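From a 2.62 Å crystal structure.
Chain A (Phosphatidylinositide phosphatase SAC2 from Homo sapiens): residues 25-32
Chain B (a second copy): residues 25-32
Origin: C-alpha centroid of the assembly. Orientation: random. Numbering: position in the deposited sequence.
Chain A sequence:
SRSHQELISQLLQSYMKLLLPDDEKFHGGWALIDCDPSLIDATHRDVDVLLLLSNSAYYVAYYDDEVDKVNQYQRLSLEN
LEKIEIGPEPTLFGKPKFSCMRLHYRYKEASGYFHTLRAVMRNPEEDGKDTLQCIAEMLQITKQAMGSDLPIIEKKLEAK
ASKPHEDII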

# COMPACT_ATOMS: atom_id res chain seq x y z
N LYS A 25 8.90 19.18 -18.46
CA LYS A 25 7.77 19.61 -17.64
C LYS A 25 7.86 19.07 -16.21
O LYS A 25 8.23 17.91 -15.99
CB LYS A 25 6.44 19.19 -18.27
CG LYS A 25 5.90 20.22 -19.23
CD LYS A 25 4.60 19.75 -19.88
CE LYS A 25 4.24 20.66 -21.05
NZ LYS A 25 2.98 20.23 -21.72
N PHE A 26 7.51 19.92 -15.26
CA PHE A 26 7.47 19.57 -13.85
C PHE A 26 6.33 18.60 -13.56
O PHE A 26 5.21 18.80 -14.03
CB PHE A 26 7.32 20.85 -13.03
CG PHE A 26 7.22 20.63 -11.55
CD1 PHE A 26 8.35 20.35 -10.80
CD2 PHE A 26 5.98 20.71 -10.91
CE1 PHE A 26 8.26 20.15 -9.42
CE2 PHE A 26 5.87 20.52 -9.53
CZ PHE A 26 7.01 20.24 -8.78
N HIS A 27 6.63 17.56 -12.80
CA HIS A 27 5.64 16.58 -12.38
C HIS A 27 5.41 16.66 -10.88
O HIS A 27 4.28 16.60 -10.40
CB HIS A 27 6.09 15.17 -12.76
CG HIS A 27 5.78 14.79 -14.18
ND1 HIS A 27 5.80 13.49 -14.62
CD2 HIS A 27 5.41 15.54 -15.24
CE1 HIS A 27 5.46 13.45 -15.90
NE2 HIS A 27 5.22 14.69 -16.30
N GLY A 28 6.51 16.81 -10.13
CA GLY A 28 6.46 16.75 -8.68
C GLY A 28 7.80 17.03 -8.03
O GLY A 28 8.85 16.96 -8.68
N GLY A 29 7.74 17.35 -6.74
CA GLY A 29 8.91 17.71 -5.94
C GLY A 29 8.63 17.49 -4.47
O GLY A 29 7.50 17.66 -4.01
N TRP A 30 9.66 17.08 -3.73
CA TRP A 30 9.49 16.74 -2.31
C TRP A 30 10.69 17.17 -1.48
O TRP A 30 11.84 17.06 -1.91
CB TRP A 30 9.28 15.22 -2.14
CG TRP A 30 8.18 14.67 -2.98
CD1 TRP A 30 6.88 14.47 -2.61
CD2 TRP A 30 8.27 14.24 -4.35
NE1 TRP A 30 6.16 13.95 -3.65
CE2 TRP A 30 6.99 13.80 -4.73
CE3 TRP A 30 9.31 14.18 -5.28
CZ2 TRP A 30 6.71 13.31 -6.01
CZ3 TRP A 30 9.05 13.70 -6.56
CH2 TRP A 30 7.76 13.27 -6.91
N ALA A 31 10.41 17.67 -0.28
CA ALA A 31 11.45 17.97 0.69
C ALA A 31 11.77 16.70 1.46
O ALA A 31 10.86 16.05 1.98
CB ALA A 31 11.00 19.06 1.64
N LEU A 32 13.05 16.34 1.51
CA LEU A 32 13.48 15.13 2.20
C LEU A 32 14.75 15.35 3.03
O LEU A 32 15.27 16.46 3.10
CB LEU A 32 13.69 13.98 1.20
CG LEU A 32 12.51 13.54 0.31
CD1 LEU A 32 12.99 12.66 -0.83
CD2 LEU A 32 11.42 12.82 1.10
N LYS B 25 8.22 26.62 5.12
CA LYS B 25 9.18 25.69 4.53
C LYS B 25 8.48 24.73 3.57
O LYS B 25 7.47 24.12 3.91
CB LYS B 25 9.90 24.92 5.63
CG LYS B 25 11.24 24.32 5.22
CD LYS B 25 12.13 24.03 6.44
CE LYS B 25 11.71 22.76 7.19
NZ LYS B 25 11.84 21.54 6.33
N PHE B 26 9.04 24.61 2.36
CA PHE B 26 8.54 23.70 1.32
C PHE B 26 8.50 22.24 1.79
O PHE B 26 9.43 21.77 2.44
CB PHE B 26 9.43 23.81 0.08
CG PHE B 26 8.94 23.01 -1.10
CD1 PHE B 26 7.91 23.48 -1.90
CD2 PHE B 26 9.52 21.78 -1.41
CE1 PHE B 26 7.46 22.75 -3.00
CE2 PHE B 26 9.08 21.04 -2.50
CZ PHE B 26 8.05 21.52 -3.30
N HIS B 27 7.41 21.55 1.46
CA HIS B 27 7.29 20.12 1.74
C HIS B 27 7.07 19.32 0.46
O HIS B 27 7.74 18.31 0.23
CB HIS B 27 6.16 19.85 2.74
CG HIS B 27 6.52 20.15 4.17
ND1 HIS B 27 5.77 19.71 5.23
CD2 HIS B 27 7.55 20.85 4.70
CE1 HIS B 27 6.32 20.11 6.36
NE2 HIS B 27 7.41 20.80 6.07
N GLY B 28 6.14 19.78 -0.38
CA GLY B 28 5.76 19.07 -1.59
C GLY B 28 5.16 19.96 -2.67
O GLY B 28 4.67 21.06 -2.39
N GLY B 29 5.21 19.47 -3.91
CA GLY B 29 4.65 20.15 -5.07
C GLY B 29 4.26 19.18 -6.17
O GLY B 29 4.96 18.21 -6.44
N TRP B 30 3.12 19.43 -6.82
CA TRP B 30 2.61 18.52 -7.84
C TRP B 30 1.98 19.28 -9.00
O TRP B 30 1.29 20.28 -8.79
CB TRP B 30 1.56 17.55 -7.25
CG TRP B 30 2.04 16.79 -6.05
CD1 TRP B 30 2.67 15.58 -6.04
CD2 TRP B 30 1.94 17.20 -4.68
NE1 TRP B 30 2.97 15.21 -4.75
CE2 TRP B 30 2.53 16.18 -3.90
CE3 TRP B 30 1.40 18.33 -4.04
CZ2 TRP B 30 2.60 16.26 -2.50
CZ3 TRP B 30 1.48 18.40 -2.65
CH2 TRP B 30 2.07 17.37 -1.90
N ALA B 31 2.22 18.79 -10.21
CA ALA B 31 1.56 19.30 -11.40
C ALA B 31 0.24 18.57 -11.56
O ALA B 31 0.18 17.34 -11.51
CB ALA B 31 2.42 19.10 -12.62
N LEU B 32 -0.82 19.34 -11.72
CA LEU B 32 -2.15 18.77 -11.81
C LEU B 32 -2.94 19.43 -12.94
O LEU B 32 -2.49 20.42 -13.53
CB LEU B 32 -2.89 18.89 -10.47
CG LEU B 32 -2.24 18.24 -9.23
CD1 LEU B 32 -2.89 18.74 -7.95
CD2 LEU B 32 -2.29 16.70 -9.29

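Two copies of the same strand pair edge to edge as an antiparallel β-ladder, held by four backbone hydrogen bonds and flanked by aromatic side chains. The strand directions differ by 172°, and the register centres on Gly A29 opposite Gly B29. These two glycines form a hydrogen-bonded pair. Gly A29 N donates to Gly B29 O, and Gly B29 N donates to Gly A29 O, both at 2.9 Å. Their angles at hydrogen, near 141°, are noticeably bent. The outer bonds are almost linear. Ala B31 N reaches His A27 O at 3.0 Å, and Ala A31 N reaches His B27 O at 2.8 Å. Short CA-H...O contacts add to the ladder, such as Gly A28 CA to Gly B29 O at 3.1 Å.

Phe A26 and Phe B26 have chi1 in the t well. CA-to-CB points sideways, and the ring end comes nearer to the partner strand. Phe A26 CZ lies 3.7 Å from Gly B29 O, and Phe B26 CZ lies 4.0 Å from Gly A29 O. The ring tips lie beside Gly A29 and Gly B29, and the space is tighter at Gly B29. A CB on Gly B29 would sit 3.6 Å from Phe A26 CZ and be crowded by Phe B26 CZ. The small Ala A31 and Ala B31 point toward the partner and pack against the same rings, with Ala B31 CB 4.3 Å from Phe A26 CD2.

The two tryptophans share the other face. Both take chi1 m, and their indoles meet obliquely, with Trp A30 NE1 3.6 Å from Trp B30 NE1. Each indole also folds back over Gly A28 or Gly B28 of its own chain. A CB on Gly B28 would clash with Trp B30 CH2 at 2.8 Å. The side chains of His A27 and His B27 point away from the partner; the residues join the ladder through their backbone O atoms. Together the stretches bury 461 Å², while Leu A32 and Leu B32 take no part.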